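Asp/Glu-specific dipeptidyl-peptidase (PDB 5JXF) removes dipeptides from the N-terminus of oligopeptides as a serine protease of the S46 family, strictly requiring Asp or Glu at the P1 position. Local coordinates at residues 306-317 against 341-352; 411-419 against 463-471. All blocks are in the same frame, centred on the assembly; numbering follows the deposited sequence.

Contact 1 of 2, residues 306-317 against 341-352. With ARG (arginine), chain E.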
loop_
_atom_site.group_PDB
_atom_site.type_symbol
_atom_site.label_atom_id
_atom_site.label_comp_id
_atom_site.label_asym_id
_atom_site.label_seq_id
_atom_site.Cartn_x
_atom_site.Cartn_y
_atom_site.Cartn_z
ATOM N N ASN A 306 -3.347 16.439 18.312
ATOM C CA ASN A 306 -3.637 15.699 17.086
ATOM C C ASN A 306 -4.616 14.525 17.259
ATOM O O ASN A 306 -5.561 14.401 16.474
ATOM C CB ASN A 306 -2.341 15.188 16.445
ATOM C CG ASN A 306 -1.737 16.187 15.477
ATOM O OD1 ASN A 306 -2.119 17.359 15.464
ATOM N ND2 ASN A 306 -0.802 15.728 14.650
ATOM N N PRO A 307 -4.399 13.661 18.272
ATOM C CA PRO A 307 -5.334 12.533 18.393
ATOM C C PRO A 307 -6.783 12.985 18.594
ATOM O O PRO A 307 -7.695 12.404 18.000
ATOM C CB PRO A 307 -4.834 11.786 19.639
ATOM C CG PRO A 307 -3.423 12.201 19.807
ATOM C CD PRO A 307 -3.335 13.604 19.291
ATOM N N ALA A 308 -6.981 14.008 19.423
ATOM C CA ALA A 308 -8.311 14.571 19.635
ATOM C C ALA A 308 -8.966 15.000 18.315
ATOM O O ALA A 308 -10.029 14.492 17.946
ATOM C CB ALA A 308 -8.239 15.757 20.605
ATOM N N LYS A 309 -8.311 15.921 17.606
ATOM C CA LYS A 309 -8.819 16.467 16.346
ATOM C C LYS A 309 -8.985 15.400 15.258
ATOM O O LYS A 309 -9.917 15.459 14.456
ATOM C CB LYS A 309 -7.890 17.575 15.846
ATOM C CG LYS A 309 -7.913 18.830 16.705
ATOM C CD LYS A 309 -7.228 19.988 16.005
ATOM C CE LYS A 309 -5.733 19.748 15.885
ATOM N NZ LYS A 309 -5.027 20.933 15.302
ATOM N N ILE A 310 -8.078 14.433 15.229
ATOM C CA ILE A 310 -8.199 13.313 14.309
ATOM C C ILE A 310 -9.492 12.516 14.554
ATOM O O ILE A 310 -10.289 12.297 13.631
ATOM C CB ILE A 310 -6.977 12.384 14.423
ATOM C CG1 ILE A 310 -5.769 13.056 13.759
ATOM C CG2 ILE A 310 -7.265 11.036 13.778
ATOM C CD1 ILE A 310 -4.440 12.443 14.143
ATOM N N GLU A 311 -9.709 12.111 15.798
ATOM C CA GLU A 311 -10.908 11.347 16.152
ATOM C C GLU A 311 -12.186 12.121 15.838
ATOM O O GLU A 311 -13.159 11.554 15.339
ATOM C CB GLU A 311 -10.886 10.960 17.636
ATOM C CG GLU A 311 -10.842 9.464 17.874
ATOM C CD GLU A 311 -11.008 9.095 19.344
ATOM O OE1 GLU A 311 -12.158 9.092 19.836
ATOM O OE2 GLU A 311 -9.992 8.801 20.010
ATOM N N ILE A 312 -12.176 13.424 16.113
ATOM C CA ILE A 312 -13.350 14.249 15.848
ATOM C C ILE A 312 -13.656 14.345 14.358
ATOM O O ILE A 312 -14.795 14.136 13.957
ATOM C CB ILE A 312 -13.197 15.666 16.414
ATOM C CG1 ILE A 312 -13.084 15.615 17.931
ATOM C CG2 ILE A 312 -14.389 16.536 16.019
ATOM C CD1 ILE A 312 -12.901 16.988 18.528
ATOM N N ARG A 313 -12.656 14.656 13.538
ATOM C CA ARG A 313 -12.878 14.787 12.095
ATOM C C ARG A 313 -13.253 13.449 11.439
ATOM O O ARG A 313 -14.040 13.406 10.492
ATOM C CB ARG A 313 -11.639 15.375 11.406
ATOM C CG ARG A 313 -11.430 16.863 11.714
ATOM C CD ARG A 313 -10.280 17.490 10.939
ATOM N NE ARG A 313 -10.155 18.912 11.268
ATOM C CZ ARG A 313 -9.927 19.876 10.380
ATOM N NH1 ARG A 313 -9.786 19.573 9.090
ATOM N NH2 ARG A 313 -9.827 21.145 10.780
ATOM N N GLU A 314 -12.693 12.359 11.945
ATOM C CA GLU A 314 -12.981 11.043 11.372
ATOM C C GLU A 314 -14.472 10.709 11.472
ATOM O O GLU A 314 -15.082 10.242 10.512
ATOM C CB GLU A 314 -12.148 9.957 12.063
ATOM C CG GLU A 314 -12.256 8.586 11.414
ATOM C CD GLU A 314 -13.516 7.848 11.827
ATOM O OE1 GLU A 314 -13.990 8.072 12.966
ATOM O OE2 GLU A 314 -14.043 7.070 11.002
ATOM N N ALA A 315 -15.050 10.942 12.644
ATOM C CA ALA A 315 -16.469 10.694 12.843
ATOM C C ALA A 315 -17.303 11.584 11.911
ATOM O O ALA A 315 -18.236 11.103 11.269
ATOM C CB ALA A 315 -16.842 10.918 14.291
ATOM N N ALA A 316 -16.954 12.871 11.820
ATOM C CA ALA A 316 -17.659 13.802 10.929
ATOM C C ALA A 316 -17.607 13.374 9.463
ATOM O O ALA A 316 -18.626 13.373 8.763
ATOM C CB ALA A 316 -17.085 15.216 11.065
ATOM N N LEU A 317 -16.410 13.032 9.001
ATOM C CA LEU A 317 -16.208 12.650 7.613
ATOM C C LEU A 317 -16.923 11.346 7.265
ATOM O O LEU A 317 -17.471 11.216 6.167
ATOM C CB LEU A 317 -14.711 12.532 7.311
ATOM C CG LEU A 317 -13.897 13.834 7.351
ATOM C CD1 LEU A 317 -12.416 13.522 7.375
ATOM C CD2 LEU A 317 -14.236 14.731 6.168
ATOM N N VAL A 341 -11.890 19.653 5.310
ATOM C CA VAL A 341 -11.846 18.875 6.548
ATOM C C VAL A 341 -10.988 17.621 6.421
ATOM O O VAL A 341 -10.139 17.358 7.277
ATOM C CB VAL A 341 -13.270 18.469 7.002
ATOM C CG1 VAL A 341 -13.214 17.418 8.105
ATOM C CG2 VAL A 341 -14.040 19.701 7.480
ATOM N N ALA A 342 -11.211 16.872 5.340
ATOM C CA ALA A 342 -10.533 15.595 5.083
ATOM C C ALA A 342 -9.017 15.738 4.914
ATOM O O ALA A 342 -8.244 14.899 5.367
ATOM C CB ALA A 342 -11.138 14.927 3.837
ATOM N N ASN A 343 -8.604 16.811 4.261
ATOM C CA ASN A 343 -7.199 17.082 3.995
ATOM C C ASN A 343 -6.340 17.171 5.256
ATOM O O ASN A 343 -5.277 16.556 5.336
ATOM C CB ASN A 343 -7.069 18.382 3.200
ATOM C CG ASN A 343 -5.677 18.582 2.658
ATOM O OD1 ASN A 343 -5.077 17.660 2.090
ATOM N ND2 ASN A 343 -5.140 19.789 2.838
ATOM N N TYR A 344 -6.795 17.942 6.242
ATOM C CA TYR A 344 -6.065 18.040 7.506
ATOM C C TYR A 344 -6.231 16.795 8.394
ATOM O O TYR A 344 -5.322 16.439 9.146
ATOM C CB TYR A 344 -6.494 19.300 8.264
ATOM C CG TYR A 344 -5.881 20.531 7.654
ATOM C CD1 TYR A 344 -4.540 20.821 7.856
ATOM C CD2 TYR A 344 -6.617 21.361 6.831
ATOM C CE1 TYR A 344 -3.950 21.930 7.292
ATOM C CE2 TYR A 344 -6.032 22.485 6.254
ATOM C CZ TYR A 344 -4.695 22.760 6.496
ATOM O OH TYR A 344 -4.094 23.863 5.938
ATOM N N TRP A 345 -7.386 16.142 8.305
ATOM C CA TRP A 345 -7.600 14.897 9.039
ATOM C C TRP A 345 -6.519 13.889 8.682
ATOM O O TRP A 345 -5.898 13.277 9.558
ATOM C CB TRP A 345 -8.973 14.305 8.744
ATOM C CG TRP A 345 -9.044 12.838 9.076
ATOM C CD1 TRP A 345 -9.165 12.276 10.325
ATOM C CD2 TRP A 345 -8.980 11.738 8.149
ATOM N NE1 TRP A 345 -9.184 10.900 10.224
ATOM C CE2 TRP A 345 -9.075 10.546 8.903
ATOM C CE3 TRP A 345 -8.857 11.648 6.757
ATOM C CZ2 TRP A 345 -9.048 9.278 8.310
ATOM C CZ3 TRP A 345 -8.834 10.387 6.169
ATOM C CH2 TRP A 345 -8.929 9.220 6.946
ATOM N N LYS A 346 -6.279 13.733 7.388
ATOM C CA LYS A 346 -5.249 12.804 6.968
ATOM C C LYS A 346 -3.860 13.369 7.214
ATOM O O LYS A 346 -2.963 12.609 7.580
ATOM C CB LYS A 346 -5.399 12.425 5.499
ATOM C CG LYS A 346 -4.554 11.211 5.119
ATOM C CD LYS A 346 -4.721 10.844 3.661
ATOM C CE LYS A 346 -4.174 9.420 3.358
ATOM N NZ LYS A 346 -4.141 9.186 1.849
ATOM N N LYS A 347 -3.677 14.688 7.025
ATOM C CA LYS A 347 -2.367 15.298 7.266
ATOM C C LYS A 347 -1.890 14.966 8.673
ATOM O O LYS A 347 -0.730 14.593 8.891
ATOM C CB LYS A 347 -2.388 16.843 7.080
ATOM C CG LYS A 347 -1.012 17.465 7.271
ATOM C CD LYS A 347 -1.071 18.951 7.629
ATOM C CE LYS A 347 0.303 19.485 8.019
ATOM N NZ LYS A 347 0.303 20.966 8.095
ATOM N N TRP A 348 -2.803 15.113 9.626
ATOM C CA TRP A 348 -2.465 14.988 11.032
ATOM C C TRP A 348 -2.097 13.537 11.374
ATOM O O TRP A 348 -1.220 13.292 12.204
ATOM C CB TRP A 348 -3.621 15.498 11.895
ATOM C CG TRP A 348 -3.766 17.025 11.815
ATOM C CD1 TRP A 348 -2.783 17.920 11.524
ATOM C CD2 TRP A 348 -4.959 17.794 12.020
ATOM N NE1 TRP A 348 -3.286 19.199 11.537
ATOM C CE2 TRP A 348 -4.618 19.149 11.842
ATOM C CE3 TRP A 348 -6.281 17.467 12.336
ATOM C CZ2 TRP A 348 -5.549 20.175 11.969
ATOM C CZ3 TRP A 348 -7.201 18.488 12.465
ATOM C CH2 TRP A 348 -6.831 19.824 12.286
ATOM N N ILE A 349 -2.751 12.588 10.714
ATOM C CA ILE A 349 -2.385 11.177 10.869
ATOM C C ILE A 349 -0.915 10.997 10.468
ATOM O O ILE A 349 -0.100 10.546 11.279
ATOM C CB ILE A 349 -3.325 10.275 10.046
ATOM C CG1 ILE A 349 -4.725 10.314 10.668
ATOM C CG2 ILE A 349 -2.786 8.831 9.918
ATOM C CD1 ILE A 349 -5.808 9.687 9.826
ATOM N N GLY A 350 -0.571 11.434 9.254
ATOM C CA GLY A 350 0.798 11.366 8.769
ATOM C C GLY A 350 1.805 12.120 9.610
ATOM O O GLY A 350 2.920 11.654 9.835
ATOM N N GLU A 351 1.410 13.302 10.071
ATOM C CA GLU A 351 2.299 14.136 10.849
ATOM C C GLU A 351 2.643 13.468 12.178
ATOM O O GLU A 351 3.811 13.395 12.560
ATOM C CB GLU A 351 1.664 15.508 11.081
ATOM C CG GLU A 351 2.474 16.400 11.982
ATOM C CD GLU A 351 1.834 17.781 12.171
ATOM O OE1 GLU A 351 0.792 17.884 12.873
ATOM O OE2 GLU A 351 2.364 18.752 11.580
ATOM N N SER A 352 1.624 12.983 12.881
ATOM C CA SER A 352 1.850 12.258 14.126
ATOM C C SER A 352 2.661 10.983 13.863
ATOM O O SER A 352 3.527 10.616 14.663
ATOM C CB SER A 352 0.521 11.917 14.810
ATOM O OG SER A 352 -0.171 13.096 15.194
HETATM N N ARG E . -3.149 17.498 0.044
HETATM C CA ARG E . -3.321 18.721 -0.726
HETATM C C ARG E . -2.827 19.901 0.119
HETATM O O ARG E . -3.302 20.105 1.232
HETATM C CB ARG E . -4.787 18.905 -1.138
HETATM C CG ARG E . -5.315 17.832 -2.103
HETATM C CD ARG E . -6.806 18.018 -2.397
HETATM N NE ARG E . -7.608 17.968 -1.178
HETATM C CZ ARG E . -8.164 16.857 -0.687
HETATM N NH1 ARG E . -8.016 15.694 -1.320
HETATM N NH2 ARG E . -8.879 16.907 0.437
#

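Contact 2 of 2, residues 411-419 against 463-471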
loop_
_atom_site.group_PDB
_atom_site.type_symbol
_atom_site.label_atom_id
_atom_site.label_comp_id
_atom_site.label_asym_id
_atom_site.label_seq_id
_atom_site.Cartn_x
_atom_site.Cartn_y
_atom_site.Cartn_z
ATOM N N VAL A 411 -15.865 20.923 17.266
ATOM C CA VAL A 411 -17.219 20.396 17.340
ATOM C C VAL A 411 -18.266 21.487 17.159
ATOM O O VAL A 411 -19.265 21.293 16.463
ATOM C CB VAL A 411 -17.450 19.658 18.669
ATOM C CG1 VAL A 411 -18.926 19.366 18.876
ATOM C CG2 VAL A 411 -16.631 18.364 18.694
ATOM N N VAL A 412 -18.029 22.644 17.759
ATOM C CA VAL A 412 -19.001 23.728 17.696
ATOM C C VAL A 412 -18.719 24.697 16.541
ATOM O O VAL A 412 -19.639 25.106 15.830
ATOM C CB VAL A 412 -19.039 24.496 19.027
ATOM C CG1 VAL A 412 -19.995 25.674 18.940
ATOM C CG2 VAL A 412 -19.437 23.557 20.151
ATOM N N VAL A 413 -17.450 25.039 16.337
ATOM C CA VAL A 413 -17.077 26.045 15.344
ATOM C C VAL A 413 -16.960 25.518 13.901
ATOM O O VAL A 413 -17.369 26.194 12.949
ATOM C CB VAL A 413 -15.737 26.708 15.729
ATOM C CG1 VAL A 413 -15.328 27.751 14.696
ATOM C CG2 VAL A 413 -15.833 27.325 17.114
ATOM N N LYS A 414 -16.414 24.319 13.730
ATOM C CA LYS A 414 -16.029 23.872 12.395
ATOM C C LYS A 414 -16.864 22.721 11.801
ATOM O O LYS A 414 -17.308 22.825 10.661
ATOM C CB LYS A 414 -14.541 23.502 12.404
ATOM C CG LYS A 414 -13.688 24.601 13.045
ATOM C CD LYS A 414 -12.233 24.639 12.573
ATOM C CE LYS A 414 -11.556 25.919 13.102
ATOM N NZ LYS A 414 -10.072 25.851 13.212
ATOM N N ASN A 415 -17.093 21.639 12.542
ATOM C CA ASN A 415 -17.671 20.445 11.909
ATOM C C ASN A 415 -19.194 20.297 11.949
ATOM O O ASN A 415 -19.785 19.711 11.041
ATOM C CB ASN A 415 -17.054 19.199 12.517
ATOM C CG ASN A 415 -15.601 19.050 12.169
ATOM O OD1 ASN A 415 -15.254 18.400 11.182
ATOM N ND2 ASN A 415 -14.734 19.639 12.981
ATOM N N THR A 416 -19.824 20.792 13.009
ATOM C CA THR A 416 -21.282 20.790 13.101
ATOM C C THR A 416 -21.836 22.134 12.648
ATOM O O THR A 416 -21.673 23.148 13.340
ATOM C CB THR A 416 -21.761 20.516 14.515
ATOM O OG1 THR A 416 -21.007 19.435 15.077
ATOM C CG2 THR A 416 -23.237 20.177 14.501
ATOM N N GLU A 417 -22.496 22.140 11.496
ATOM C CA GLU A 417 -22.817 23.387 10.809
ATOM C C GLU A 417 -23.880 24.214 11.535
ATOM O O GLU A 417 -23.880 25.439 11.434
ATOM C CB GLU A 417 -23.250 23.092 9.365
ATOM C CG GLU A 417 -22.138 22.459 8.517
ATOM C CD GLU A 417 -22.592 22.055 7.120
ATOM O OE1 GLU A 417 -22.259 22.782 6.162
ATOM O OE2 GLU A 417 -23.270 21.009 6.975
ATOM N N LEU A 418 -24.768 23.558 12.276
ATOM C CA LEU A 418 -25.789 24.280 13.030
ATOM C C LEU A 418 -25.190 24.969 14.257
ATOM O O LEU A 418 -25.524 26.114 14.559
ATOM C CB LEU A 418 -26.926 23.347 13.457
ATOM C CG LEU A 418 -28.031 23.999 14.299
ATOM C CD1 LEU A 418 -29.416 23.575 13.827
ATOM C CD2 LEU A 418 -27.865 23.691 15.784
ATOM N N LEU A 419 -24.317 24.259 14.964
ATOM C CA LEU A 419 -23.599 24.818 16.102
ATOM C C LEU A 419 -22.716 25.968 15.632
ATOM O O LEU A 419 -22.505 26.953 16.346
ATOM C CB LEU A 419 -22.746 23.748 16.780
ATOM C CG LEU A 419 -23.447 22.461 17.242
ATOM C CD1 LEU A 419 -22.469 21.571 17.979
ATOM C CD2 LEU A 419 -24.648 22.781 18.121
ATOM N N ASP A 463 -26.334 17.247 8.678
ATOM C CA ASP A 463 -25.701 17.956 9.786
ATOM C C ASP A 463 -26.136 17.409 11.135
ATOM O O ASP A 463 -25.412 17.480 12.121
ATOM C CB ASP A 463 -25.996 19.458 9.709
ATOM C CG ASP A 463 -25.187 20.263 10.716
ATOM O OD1 ASP A 463 -23.942 20.268 10.577
ATOM O OD2 ASP A 463 -25.781 20.887 11.634
ATOM N N GLU A 464 -27.323 16.839 11.170
ATOM C CA GLU A 464 -27.857 16.287 12.398
ATOM C C GLU A 464 -27.251 14.933 12.744
ATOM O O GLU A 464 -27.035 14.624 13.913
ATOM C CB GLU A 464 -29.371 16.201 12.265
ATOM C CG GLU A 464 -30.128 15.610 13.446
ATOM C CD GLU A 464 -31.634 15.756 13.267
ATOM O OE1 GLU A 464 -32.042 16.384 12.261
ATOM O OE2 GLU A 464 -32.390 15.218 14.100
ATOM N N LYS A 465 -26.958 14.126 11.733
ATOM C CA LYS A 465 -26.287 12.862 11.994
ATOM C C LYS A 465 -24.859 13.124 12.475
ATOM O O LYS A 465 -24.407 12.497 13.431
ATOM C CB LYS A 465 -26.307 11.960 10.757
ATOM C CG LYS A 465 -27.713 11.526 10.351
ATOM C CD LYS A 465 -28.114 10.210 11.025
ATOM C CE LYS A 465 -29.601 10.198 11.375
ATOM N NZ LYS A 465 -29.931 9.244 12.475
ATOM N N VAL A 466 -24.160 14.068 11.848
ATOM C CA VAL A 466 -22.824 14.419 12.325
ATOM C C VAL A 466 -22.919 15.132 13.687
ATOM O O VAL A 466 -22.027 14.984 14.525
ATOM C CB VAL A 466 -22.043 15.283 11.287
ATOM C CG1 VAL A 466 -22.740 16.579 11.016
ATOM C CG2 VAL A 466 -20.637 15.569 11.767
ATOM N N PHE A 467 -24.006 15.865 13.926
ATOM C CA PHE A 467 -24.236 16.487 15.241
ATOM C C PHE A 467 -24.376 15.421 16.314
ATOM O O PHE A 467 -23.866 15.565 17.425
ATOM C CB PHE A 467 -25.491 17.376 15.234
ATOM C CG PHE A 467 -25.949 17.818 16.612
ATOM C CD1 PHE A 467 -25.432 18.961 17.197
ATOM C CD2 PHE A 467 -26.914 17.097 17.312
ATOM C CE1 PHE A 467 -25.855 19.367 18.455
ATOM C CE2 PHE A 467 -27.336 17.494 18.569
ATOM C CZ PHE A 467 -26.808 18.630 19.145
ATOM N N GLU A 468 -25.080 14.348 15.971
ATOM C CA GLU A 468 -25.348 13.279 16.923
ATOM C C GLU A 468 -24.058 12.548 17.280
ATOM O O GLU A 468 -23.889 12.100 18.414
ATOM C CB GLU A 468 -26.410 12.327 16.356
ATOM C CG GLU A 468 -26.241 10.848 16.657
ATOM C CD GLU A 468 -27.378 10.015 16.068
ATOM O OE1 GLU A 468 -28.380 10.616 15.622
ATOM O OE2 GLU A 468 -27.282 8.766 16.063
ATOM N N GLN A 469 -23.127 12.478 16.330
ATOM C CA GLN A 469 -21.880 11.751 16.548
ATOM C C GLN A 469 -20.802 12.592 17.251
ATOM O O GLN A 469 -20.004 12.066 18.023
ATOM C CB GLN A 469 -21.357 11.232 15.214
ATOM C CG GLN A 469 -20.112 10.371 15.304
ATOM C CD GLN A 469 -20.355 9.032 15.973
ATOM O OE1 GLN A 469 -20.287 8.909 17.197
ATOM N NE2 GLN A 469 -20.636 8.019 15.167
ATOM N N LEU A 470 -20.782 13.893 16.989
ATOM C CA LEU A 470 -19.731 14.765 17.527
ATOM C C LEU A 470 -20.007 15.213 18.965
ATOM O O LEU A 470 -19.089 15.346 19.780
ATOM C CB LEU A 470 -19.551 15.994 16.629
ATOM C CG LEU A 470 -18.421 15.909 15.602
ATOM C CD1 LEU A 470 -18.401 14.537 14.915
ATOM C CD2 LEU A 470 -18.616 17.002 14.592
ATOM N N VAL A 471 -21.274 15.462 19.270
ATOM C CA VAL A 471 -21.660 15.810 20.628
ATOM C C VAL A 471 -21.398 14.624 21.561
ATOM O O VAL A 471 -21.009 14.807 22.719
ATOM C CB VAL A 471 -23.137 16.242 20.689
ATOM C CG1 VAL A 471 -23.589 16.427 22.125
ATOM C CG2 VAL A 471 -23.332 17.533 19.903
#

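Contact 1 of 2, residues 306-317 against 341-352
Packing is tightest where Leu-317 meets Val-341 and Ala-342: its CD2 lies 3.5 Å from Val-341 CG1, inside the usual carbon-carbon contact distance, while its CD1 rests against Trp-345, above the rim of the indole. Ile-310 fills the next part of the interface, its CG1 against Trp-348 CB at 3.7 Å and its CG2 near CG1 of Ile-349. Arg-313, extended from CG to NE, reaches across to the far backbone, where NH1 gives Val-341 O a hydrogen bond of 2.9 Å. The bond lies in the carbonyl plane on a lone pair, and that oxygen also accepts Trp-345 N. The Trp-348 ring stands steeply against the guanidinium, planes 71° apart, with CH2 over one guanidinium face; Glu-410 pairs with NE.

These two neighbouring helices of an S46 peptidase run roughly antiparallel, with local axes approaching to 9.3 Å at 141°, and Trp-348 is a knob in the hole formed by Asn-306, Lys-309, Ile-310 and Arg-313. At the Asn-306 end the joint is polar: ND2 donates to Ser-352 OG at 2.8 Å and to Glu-351 OE1 at 3.2 Å, both acceptors close to the amide plane, so the two bonds fix the amide's rotation.

The looser parts are the two margins. At one, Lys-309 bends at chi3 (-68°) and lays its end over the Trp-348 six-membered ring, NZ 3.9 Å from the centroid in a cation-pi contact. At the other, exposed Glu-314 touches Trp-345 NE1 with CB at 3.6 Å before its carboxylate leads away; that indole nitrogen is buried here without a polar partner. From the same helix as Trp-348, Asn-343 faces the other way and hydrogen-bonds the bound arginine.

Contact 2 of 2, residues 411-419 against 463-471
The Asp-463 carboxylate accepts two hydrogen bonds from backbone N-H groups at the start of helix 417-435. Glu-417 N reaches OD1 of Asp-463 on the syn side, 20° out of the carboxylate plane; the modelled 2.5 Å is very short and probably less reliable than the bond itself. Leu-418 N reaches Asp-463 OD2 at 2.9 Å from above that plane. Asp-463 can offer one oxygen to each N-H because its chi1 of -171° swings CG away from its own N, and Tyr-500 OH is a further partner of OD2. A like charge lies close by, Glu-417 OE2 being 3.7 Å from Asp-463 OD1; Lys-337 and Tyr-334 hold the Glu-417 carboxylate and probably ease the repulsion.

This is the break between helices 386-415 and 417-435, with Thr-416 at the N-cap position of the second. Its side chain makes no capping bond; OG1 instead turns back to Val-411 O at 2.9 Å, and a carboxylate from helix 460-477 meets the first N-H groups. An asparagine here, with no charge and a single side-chain oxygen, would probably leave one of the two N-H groups without an acceptor.

Apolar contacts occupy the rest of the interface. Leu-470 pushes CD2 against Asn-415 CB, 3.4 Å away, and its CB lies 4.1 Å from Val-411 CG1, the two side chains running past each other in opposite directions. The Phe-467 ring is approached at its edge: Thr-416 CG2 is 3.7 Å from Phe-467 CD1, and Leu-419 CD2 is 3.6 Å from Phe-467 CE1. Val-471 CG2 covers one face of that ring.

Contact 1 closes before contact 2 opens along the chain, yet their centres lie only about 15 Å apart and the two pack directly. Segment 306-317, on helix 295-325, is shared ground: Ala-315 CB touches Gln-469 CG at 3.5 Å, and Ala-316 CA meets Val-466 CG2 at 3.6 Å. Asn-415 OD1 also approaches Ala-316 CB, at 3.7 Å. Contact 1 is the nearer of the two to the pocket. It supplies Asn-343 to the bound arginine, and the side chain of Glu-351 is about 6 Å from that of Arg-680, implicated by similarity in acidic P1 recognition. Contact 2 is more remote, the Asn-415 side chain lying about 13 Å from the arginine.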